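Local coordinates for alginate lyase, family PL7 (Zobellia galactanivorans, PDB 4BE3), which degrades alginate as an exolytic lyase of polysaccharide lyase family 7, probably by beta-elimination at its glycosidic bonds, at residues I16-D20 and Y30-F36; Y103-Q109 and K122-F128; S135-E141 and D153-W159. One frame throughout, in Å; residues are numbered along the deposited sequence.

Interaction 1: I16-D20 and Y30-F36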
# COMPACT_ATOMS: atom_id res chain seq x y z
N ILE A 16 -4.32 -13.42 -11.99
CA ILE A 16 -5.35 -13.36 -13.06
C ILE A 16 -6.47 -14.35 -12.78
O ILE A 16 -6.23 -15.42 -12.12
CB ILE A 16 -4.68 -13.56 -14.49
CG1 ILE A 16 -5.58 -13.02 -15.68
CG2 ILE A 16 -4.41 -15.05 -14.76
CD1 ILE A 16 -4.87 -12.87 -16.99
N LEU A 17 -7.68 -14.02 -13.29
CA LEU A 17 -8.73 -15.06 -13.46
C LEU A 17 -8.97 -15.06 -14.99
O LEU A 17 -9.20 -13.94 -15.58
CB LEU A 17 -9.98 -14.64 -12.67
CG LEU A 17 -11.26 -15.45 -13.05
CD1 LEU A 17 -10.92 -16.98 -12.77
CD2 LEU A 17 -12.30 -14.89 -12.13
N LEU A 18 -9.05 -16.21 -15.66
CA LEU A 18 -9.38 -16.30 -17.10
C LEU A 18 -10.81 -16.62 -17.31
O LEU A 18 -11.50 -17.12 -16.34
CB LEU A 18 -8.56 -17.45 -17.74
CG LEU A 18 -7.03 -17.37 -17.46
CD1 LEU A 18 -6.44 -18.60 -18.23
CD2 LEU A 18 -6.33 -16.08 -17.97
N GLY A 19 -11.25 -16.48 -18.56
CA GLY A 19 -12.68 -16.69 -18.93
C GLY A 19 -13.08 -18.15 -18.72
O GLY A 19 -14.28 -18.42 -18.61
N ASP A 20 -12.12 -19.08 -18.71
CA ASP A 20 -12.48 -20.44 -18.42
C ASP A 20 -12.38 -20.86 -16.92
O ASP A 20 -12.47 -22.08 -16.65
CB ASP A 20 -11.64 -21.36 -19.25
CG ASP A 20 -10.20 -21.40 -18.77
OD1 ASP A 20 -9.78 -20.63 -17.81
OD2 ASP A 20 -9.43 -22.27 -19.32
N TYR A 30 3.64 -16.55 -18.31
CA TYR A 30 2.39 -17.32 -18.33
C TYR A 30 1.53 -16.82 -19.41
O TYR A 30 1.41 -15.59 -19.53
CB TYR A 30 1.71 -17.14 -17.02
CG TYR A 30 0.36 -17.86 -17.02
CD1 TYR A 30 0.29 -19.21 -16.86
CD2 TYR A 30 -0.85 -17.12 -17.25
CE1 TYR A 30 -0.94 -19.93 -16.87
CE2 TYR A 30 -2.06 -17.79 -17.19
CZ TYR A 30 -2.09 -19.18 -17.02
OH TYR A 30 -3.30 -19.83 -17.04
N ALA A 31 0.96 -17.73 -20.21
CA ALA A 31 -0.05 -17.28 -21.21
C ALA A 31 -1.01 -18.42 -21.32
O ALA A 31 -0.70 -19.57 -20.91
CB ALA A 31 0.60 -16.97 -22.60
N LYS A 32 -2.20 -18.14 -21.89
CA LYS A 32 -3.03 -19.24 -22.23
C LYS A 32 -3.75 -18.80 -23.48
O LYS A 32 -4.42 -17.72 -23.54
CB LYS A 32 -4.01 -19.54 -21.10
CG LYS A 32 -4.95 -20.61 -21.67
CD LYS A 32 -5.05 -21.84 -20.83
CE LYS A 32 -6.14 -21.72 -19.79
NZ LYS A 32 -6.72 -23.10 -19.79
N ASP A 33 -3.61 -19.60 -24.54
CA ASP A 33 -4.21 -19.34 -25.82
C ASP A 33 -5.73 -19.05 -25.66
O ASP A 33 -6.43 -19.70 -24.81
CB ASP A 33 -4.18 -20.62 -26.69
CG ASP A 33 -2.76 -20.96 -27.19
OD1 ASP A 33 -1.84 -20.20 -27.05
OD2 ASP A 33 -2.67 -22.02 -27.80
N ASP A 34 -6.19 -18.13 -26.50
CA ASP A 34 -7.64 -17.68 -26.47
C ASP A 34 -8.07 -16.91 -25.23
O ASP A 34 -9.28 -16.62 -25.17
CB ASP A 34 -8.59 -18.87 -26.54
CG ASP A 34 -8.58 -19.54 -27.91
OD1 ASP A 34 -7.98 -18.98 -28.90
OD2 ASP A 34 -9.18 -20.65 -27.91
N PHE A 35 -7.19 -16.63 -24.26
CA PHE A 35 -7.63 -15.83 -23.09
C PHE A 35 -6.63 -14.74 -22.83
O PHE A 35 -7.00 -13.61 -22.61
CB PHE A 35 -7.75 -16.69 -21.83
CG PHE A 35 -8.85 -17.75 -21.99
CD1 PHE A 35 -10.19 -17.41 -21.89
CD2 PHE A 35 -8.50 -19.08 -22.25
CE1 PHE A 35 -11.18 -18.41 -22.07
CE2 PHE A 35 -9.48 -20.06 -22.43
CZ PHE A 35 -10.81 -19.74 -22.35
N PHE A 36 -5.33 -15.11 -22.73
CA PHE A 36 -4.39 -14.13 -22.10
C PHE A 36 -3.08 -14.35 -22.78
O PHE A 36 -2.44 -15.43 -22.56
CB PHE A 36 -4.22 -14.38 -20.61
CG PHE A 36 -3.17 -13.46 -19.93
CD1 PHE A 36 -3.24 -12.03 -19.98
CD2 PHE A 36 -2.08 -14.07 -19.26
CE1 PHE A 36 -2.27 -11.25 -19.30
CE2 PHE A 36 -1.13 -13.29 -18.59
CZ PHE A 36 -1.19 -11.93 -18.67

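Interaction 2: Y103-Q109 and K122-F128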
# COMPACT_ATOMS: atom_id res chain seq x y z
N TYR A 103 -23.44 -5.22 -24.65
CA TYR A 103 -22.45 -4.83 -25.64
C TYR A 103 -21.31 -4.05 -24.98
O TYR A 103 -20.66 -3.27 -25.68
CB TYR A 103 -23.05 -3.90 -26.73
CG TYR A 103 -24.46 -4.35 -27.20
CD1 TYR A 103 -24.69 -5.61 -27.75
CD2 TYR A 103 -25.50 -3.42 -27.03
CE1 TYR A 103 -26.03 -5.91 -28.15
CE2 TYR A 103 -26.79 -3.72 -27.48
CZ TYR A 103 -27.02 -4.95 -27.95
OH TYR A 103 -28.37 -5.19 -28.36
N SER A 104 -21.04 -4.38 -23.73
CA SER A 104 -19.95 -3.56 -23.09
C SER A 104 -18.91 -4.49 -22.41
O SER A 104 -19.13 -5.70 -22.16
CB SER A 104 -20.57 -2.68 -21.97
OG SER A 104 -21.08 -3.29 -20.78
N VAL A 105 -17.85 -3.86 -22.04
CA VAL A 105 -16.71 -4.62 -21.37
C VAL A 105 -16.07 -3.64 -20.41
O VAL A 105 -15.94 -2.43 -20.71
CB VAL A 105 -15.69 -5.14 -22.43
CG1 VAL A 105 -15.07 -4.03 -23.29
CG2 VAL A 105 -14.52 -5.88 -21.73
N VAL A 106 -15.73 -4.11 -19.19
CA VAL A 106 -15.04 -3.17 -18.23
C VAL A 106 -13.54 -3.46 -18.41
O VAL A 106 -13.08 -4.62 -18.40
CB VAL A 106 -15.56 -3.62 -16.82
CG1 VAL A 106 -14.67 -2.97 -15.69
CG2 VAL A 106 -16.99 -2.94 -16.68
N VAL A 107 -12.80 -2.36 -18.50
CA VAL A 107 -11.40 -2.35 -18.90
C VAL A 107 -10.48 -1.85 -17.74
O VAL A 107 -9.25 -1.92 -17.90
CB VAL A 107 -11.12 -1.50 -20.13
CG1 VAL A 107 -11.90 -2.13 -21.28
CG2 VAL A 107 -11.55 -0.02 -19.93
N GLY A 108 -11.07 -1.43 -16.65
CA GLY A 108 -10.30 -1.11 -15.38
C GLY A 108 -11.23 -0.88 -14.23
O GLY A 108 -12.42 -0.47 -14.46
N GLN A 109 -10.84 -1.22 -12.99
CA GLN A 109 -11.73 -1.00 -11.90
C GLN A 109 -10.91 -0.82 -10.62
O GLN A 109 -9.70 -1.17 -10.62
CB GLN A 109 -12.58 -2.24 -11.57
CG GLN A 109 -12.69 -3.32 -12.48
CD GLN A 109 -13.50 -4.50 -11.91
OE1 GLN A 109 -13.50 -5.56 -12.50
NE2 GLN A 109 -14.13 -4.32 -10.78
N LYS A 122 -15.76 1.40 -12.19
CA LYS A 122 -15.58 0.41 -13.23
C LYS A 122 -15.58 1.31 -14.53
O LYS A 122 -16.48 2.19 -14.67
CB LYS A 122 -16.79 -0.54 -13.37
CG LYS A 122 -16.72 -1.57 -12.21
CD LYS A 122 -17.80 -2.70 -12.46
CE LYS A 122 -19.24 -2.12 -12.34
NZ LYS A 122 -19.69 -1.46 -11.06
N ILE A 123 -14.58 1.15 -15.35
CA ILE A 123 -14.52 1.93 -16.65
C ILE A 123 -15.00 0.93 -17.70
O ILE A 123 -14.46 -0.18 -17.90
CB ILE A 123 -13.08 2.36 -16.94
CG1 ILE A 123 -12.60 3.29 -15.78
CG2 ILE A 123 -12.97 3.01 -18.30
CD1 ILE A 123 -11.03 3.58 -15.96
N PHE A 124 -15.99 1.43 -18.50
CA PHE A 124 -16.61 0.58 -19.55
C PHE A 124 -16.29 1.12 -20.94
O PHE A 124 -16.19 2.35 -21.12
CB PHE A 124 -18.15 0.77 -19.43
CG PHE A 124 -18.79 0.09 -18.25
CD1 PHE A 124 -18.67 0.60 -16.92
CD2 PHE A 124 -19.63 -1.05 -18.53
CE1 PHE A 124 -19.34 -0.02 -15.85
CE2 PHE A 124 -20.33 -1.60 -17.43
CZ PHE A 124 -20.18 -1.15 -16.15
N TYR A 125 -16.34 0.19 -21.90
CA TYR A 125 -16.39 0.60 -23.33
C TYR A 125 -17.67 -0.19 -23.78
O TYR A 125 -17.78 -1.39 -23.54
CB TYR A 125 -15.13 0.10 -24.08
CG TYR A 125 -15.34 0.27 -25.59
CD1 TYR A 125 -16.01 -0.69 -26.37
CD2 TYR A 125 -14.88 1.44 -26.20
CE1 TYR A 125 -16.17 -0.47 -27.73
CE2 TYR A 125 -14.97 1.65 -27.59
CZ TYR A 125 -15.68 0.70 -28.30
OH TYR A 125 -15.89 0.95 -29.67
N LYS A 126 -18.62 0.55 -24.42
CA LYS A 126 -19.86 -0.10 -24.90
C LYS A 126 -20.09 0.32 -26.38
O LYS A 126 -19.95 1.53 -26.72
CB LYS A 126 -20.95 0.42 -24.02
CG LYS A 126 -22.38 -0.13 -24.52
CD LYS A 126 -23.40 0.35 -23.47
CE LYS A 126 -24.84 0.05 -24.06
NZ LYS A 126 -25.88 0.52 -23.04
N LYS A 127 -20.44 -0.66 -27.23
CA LYS A 127 -20.65 -0.26 -28.65
C LYS A 127 -21.81 -1.12 -29.14
O LYS A 127 -21.77 -2.32 -29.10
CB LYS A 127 -19.37 -0.47 -29.50
CG LYS A 127 -19.60 0.10 -30.95
CD LYS A 127 -18.50 -0.31 -31.91
CE LYS A 127 -18.63 -1.74 -32.33
NZ LYS A 127 -19.97 -2.05 -33.07
N PHE A 128 -22.87 -0.43 -29.62
CA PHE A 128 -23.99 -1.21 -30.22
C PHE A 128 -23.60 -1.91 -31.51
O PHE A 128 -22.70 -1.51 -32.25
CB PHE A 128 -25.12 -0.22 -30.53
CG PHE A 128 -25.76 0.36 -29.22
CD1 PHE A 128 -26.72 -0.42 -28.52
CD2 PHE A 128 -25.33 1.59 -28.70
CE1 PHE A 128 -27.32 0.08 -27.36
CE2 PHE A 128 -25.89 2.08 -27.48
CZ PHE A 128 -26.86 1.32 -26.76

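Interaction 3: S135-E141 and D153-W159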
# COMPACT_ATOMS: atom_id res chain seq x y z
N SER A 135 -18.85 4.05 -26.81
CA SER A 135 -18.78 5.06 -25.80
C SER A 135 -17.83 4.47 -24.71
O SER A 135 -17.74 3.27 -24.47
CB SER A 135 -20.15 5.23 -25.11
OG SER A 135 -21.13 5.72 -26.07
N VAL A 136 -17.20 5.41 -24.05
CA VAL A 136 -16.40 5.08 -22.80
C VAL A 136 -17.06 5.83 -21.69
O VAL A 136 -17.39 7.06 -21.82
CB VAL A 136 -14.97 5.61 -22.95
CG1 VAL A 136 -14.20 5.41 -21.57
CG2 VAL A 136 -14.22 4.71 -24.01
N PHE A 137 -17.39 5.15 -20.58
CA PHE A 137 -18.00 5.85 -19.50
C PHE A 137 -17.55 5.17 -18.20
O PHE A 137 -16.93 4.06 -18.29
CB PHE A 137 -19.57 5.77 -19.51
CG PHE A 137 -20.12 4.38 -19.72
CD1 PHE A 137 -20.39 3.56 -18.57
CD2 PHE A 137 -20.57 3.99 -21.02
CE1 PHE A 137 -21.05 2.27 -18.68
CE2 PHE A 137 -21.17 2.67 -21.15
CZ PHE A 137 -21.42 1.89 -20.02
N TRP A 138 -17.73 5.79 -17.07
CA TRP A 138 -17.28 5.09 -15.84
C TRP A 138 -18.37 5.12 -14.80
O TRP A 138 -19.10 6.10 -14.72
CB TRP A 138 -15.97 5.71 -15.31
CG TRP A 138 -16.15 7.11 -14.81
CD1 TRP A 138 -16.07 8.26 -15.60
CD2 TRP A 138 -16.35 7.55 -13.42
NE1 TRP A 138 -16.16 9.37 -14.80
CE2 TRP A 138 -16.35 9.01 -13.48
CE3 TRP A 138 -16.48 6.86 -12.18
CZ2 TRP A 138 -16.52 9.82 -12.33
CZ3 TRP A 138 -16.63 7.70 -11.03
CH2 TRP A 138 -16.67 9.11 -11.11
N ASN A 139 -18.47 4.06 -13.99
CA ASN A 139 -19.60 3.96 -13.02
C ASN A 139 -19.00 3.98 -11.59
O ASN A 139 -17.91 3.36 -11.37
CB ASN A 139 -20.22 2.59 -13.13
CG ASN A 139 -21.17 2.52 -14.32
OD1 ASN A 139 -21.07 3.35 -15.21
ND2 ASN A 139 -22.08 1.44 -14.34
N TYR A 140 -19.70 4.64 -10.68
CA TYR A 140 -19.33 4.62 -9.24
C TYR A 140 -20.42 3.78 -8.62
O TYR A 140 -21.63 4.11 -8.81
CB TYR A 140 -19.45 6.08 -8.73
CG TYR A 140 -19.28 6.09 -7.21
CD1 TYR A 140 -17.97 6.01 -6.67
CD2 TYR A 140 -20.42 6.18 -6.36
CE1 TYR A 140 -17.78 6.05 -5.29
CE2 TYR A 140 -20.26 6.20 -4.95
CZ TYR A 140 -18.89 6.10 -4.47
OH TYR A 140 -18.74 6.11 -3.05
N GLU A 141 -20.09 2.73 -7.81
CA GLU A 141 -21.17 2.00 -7.15
C GLU A 141 -21.21 2.42 -5.70
O GLU A 141 -20.12 2.56 -5.03
CB GLU A 141 -20.80 0.54 -7.28
CG GLU A 141 -21.83 -0.32 -6.49
CD GLU A 141 -21.56 -1.79 -6.81
OE1 GLU A 141 -20.38 -2.29 -6.92
OE2 GLU A 141 -22.60 -2.51 -6.96
N ASP A 153 -25.24 1.73 -9.40
CA ASP A 153 -24.09 2.39 -10.03
C ASP A 153 -24.61 3.72 -10.58
O ASP A 153 -25.72 3.78 -11.13
CB ASP A 153 -23.63 1.61 -11.24
CG ASP A 153 -22.74 0.42 -10.93
OD1 ASP A 153 -22.83 -0.22 -9.84
OD2 ASP A 153 -21.96 0.06 -11.84
N TYR A 154 -23.80 4.75 -10.51
CA TYR A 154 -24.09 6.02 -11.14
C TYR A 154 -23.08 6.19 -12.25
O TYR A 154 -21.87 6.07 -12.04
CB TYR A 154 -23.87 7.06 -10.11
CG TYR A 154 -24.09 8.44 -10.71
CD1 TYR A 154 -25.28 8.74 -11.43
CD2 TYR A 154 -23.05 9.38 -10.73
CE1 TYR A 154 -25.44 10.02 -12.07
CE2 TYR A 154 -23.23 10.66 -11.25
CZ TYR A 154 -24.41 10.98 -11.91
OH TYR A 154 -24.49 12.21 -12.45
N SER A 155 -23.55 6.35 -13.50
CA SER A 155 -22.70 6.26 -14.66
C SER A 155 -22.39 7.63 -15.25
O SER A 155 -23.32 8.48 -15.44
CB SER A 155 -23.47 5.39 -15.77
OG SER A 155 -22.57 5.19 -16.82
N THR A 156 -21.16 7.89 -15.62
CA THR A 156 -20.75 9.22 -16.09
C THR A 156 -20.06 9.07 -17.41
O THR A 156 -19.03 8.30 -17.53
CB THR A 156 -19.74 9.83 -15.10
OG1 THR A 156 -20.45 10.13 -13.88
CG2 THR A 156 -19.19 11.19 -15.61
N ALA A 157 -20.52 9.73 -18.47
CA ALA A 157 -19.89 9.61 -19.76
C ALA A 157 -18.51 10.23 -19.92
O ALA A 157 -18.25 11.31 -19.25
CB ALA A 157 -20.80 10.27 -20.81
N VAL A 158 -17.62 9.54 -20.61
CA VAL A 158 -16.33 10.17 -20.95
C VAL A 158 -16.40 10.65 -22.40
O VAL A 158 -16.36 11.93 -22.67
CB VAL A 158 -15.13 9.11 -20.81
CG1 VAL A 158 -13.83 9.84 -21.16
CG2 VAL A 158 -15.17 8.71 -19.31
N TRP A 159 -16.47 9.74 -23.36
CA TRP A 159 -16.66 10.11 -24.83
C TRP A 159 -17.88 9.29 -25.20
O TRP A 159 -17.94 8.06 -24.99
CB TRP A 159 -15.52 9.59 -25.66
CG TRP A 159 -14.22 10.28 -25.21
CD1 TRP A 159 -13.90 11.63 -25.28
CD2 TRP A 159 -13.07 9.60 -24.73
NE1 TRP A 159 -12.57 11.84 -24.82
CE2 TRP A 159 -12.03 10.61 -24.49
CE3 TRP A 159 -12.81 8.22 -24.45
CZ2 TRP A 159 -10.79 10.29 -23.94
CZ3 TRP A 159 -11.50 7.89 -23.92
CH2 TRP A 159 -10.52 8.93 -23.67
O HOH W 1 -19.87 7.96 -12.19
O HOH W 2 -24.62 -1.49 -8.41

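Interaction 1: I16-D20 and Y30-F36
Leu18, the first residue past strand 14-17, is the centre of this contact, with its side chain directed into the loop that leads to strand 36-41. Its CD1 meets the aliphatic part of Lys32 (CE, 3.5 Å) and the phenol oxygen of Tyr30 (OH, 3.6 Å), while its CD2 lies 3.8 Å from CB of Phe36 and 4.2 Å from CB of Phe35. One leucine thus touches four residues of the other segment.

Phe35 packs against the turn that follows. Its CD1 is 3.6 Å from the backbone N of Gly19, its CE1 is 3.6 Å from the N of Asp20, and CG of Asp20 lies over one face of the ring. Phe35 and Phe36 both face Lys32 in a classic beta bulge: Lys32 O accepts from Phe35 N (3.1 Å) and Phe36 N (2.9 Å), and Phe36 O receives Lys32 N (2.8 Å). In the beta-jelly-roll sandwich of this family, the contact joins the end of a strand in one sheet to the approach to an outermost strand of the other, and helix 286-291 adds Ile286 and Tyr290 against Phe35.

Ile16, extended with both chi angles t, sets CD1 over the face of Phe36, 3.5 Å from the ring centroid, as a CH-pi contact. At the other end a salt bridge joins Asp20 OD2 to Lys32 NZ (2.9 Å), with Asp20 OD1 held by Thr22. Leu17, between the two packing residues Ile16 and Leu18, instead touches the bound meso-tartaric acid.

Interaction 2: Y103-Q109 and K122-F128
Tyr103 opens the pairing: its O accepts Lys127 N (3.0 Å), and its ring meets that of Phe128 obliquely, centroids 5.5 Å apart. Ser104 faces Lys126 in a non-hydrogen-bonded pair, CB to CB 3.7 Å, while its OG turns to Ala101. Val105 and Tyr125 form a hydrogen-bonded pair, N to O 2.9 Å in each direction, and both side chains reach Val88 of the seven-stranded sheet. Val106, on the same face as Ser104, places CG2 squarely over the ring of Phe124, 3.5 Å from its centroid, a CH-pi contact.

These are the two arms of an antiparallel beta hairpin in the middle of the larger sheet of the jelly roll, crossing at 144°. Val107 gives its N to Ile123 O (2.8 Å) and packs CG2 on the CG2 of Ile123 (3.7 Å). Here the first arm takes up one extra residue, after which Gly108 O receives Ile123 N (2.8 Å) and Gln109, whose side chain lies about 5 Å from the bound meso-tartaric acid, faces Lys122.

Interaction 3: S135-E141 and D153-W159
With chi1 at 67° (p), the end of the Trp138 side chain comes nearer the partner strand instead of standing clear of it. Thr156 CB consequently sits over the five-membered ring, 3.9 Å from its centroid, in a CH-pi contact, and Val158 CG2 approaches the ring edge, 3.8 Å from Trp138 CD1. Phe212 of the other sheet meets the same indole edge-to-face. Phe137, also p, leads its ring away to stack on Phe124, though its CD1 stays 3.2 Å from Ser155 OG.

The strands form an antiparallel hairpin in the larger sheet of the jelly roll, with paired backbone bonds at Trp138-Thr156 and Tyr140-Tyr154. A classic beta bulge, Val158 and Trp159 facing Val136, marks the corner where the second strand turns: Val136 O accepts Val158 N (2.8 Å) and Trp159 N (3.2 Å).

On the face of Phe137, Asn139 and Asp153 share the m rotamer, which lets Asn139 ND2 donate to Asp153 OD2 (2.9 Å) while Ser155 OG, on a t side chain, donates to Asn139 OD1 (2.9 Å). Asp153 OD2 is also salt-bridged to Lys122. Extended Glu141 brings OE2 to 3.7 Å from Asp153 OD1, and a water donating to both carboxylates mediates between these like charges, while Glu141 OE1 accepts from Glu119 N.

The three contacts follow one another along the chain without overlapping, and all reach the larger sheet of the jelly roll. Interactions 2 and 3 are successive hairpins, centres 9 Å apart, fused through neighbouring strands 121-126 and 133-141: Lys126 O lies 2.8 Å from Ser135 N and Phe124 N 2.8 Å from Phe137 O, both probable hydrogen bonds. Together they make a continuous four-strand meander. Interaction 1 stands apart, its centre 19 Å from that of interaction 2 and 27 Å from that of interaction 3, across the centre of the chain from the latter. Most residues of the meso-tartaric acid pocket lie on strands of this sheet, with Ser58 and Thr60 added from a loop.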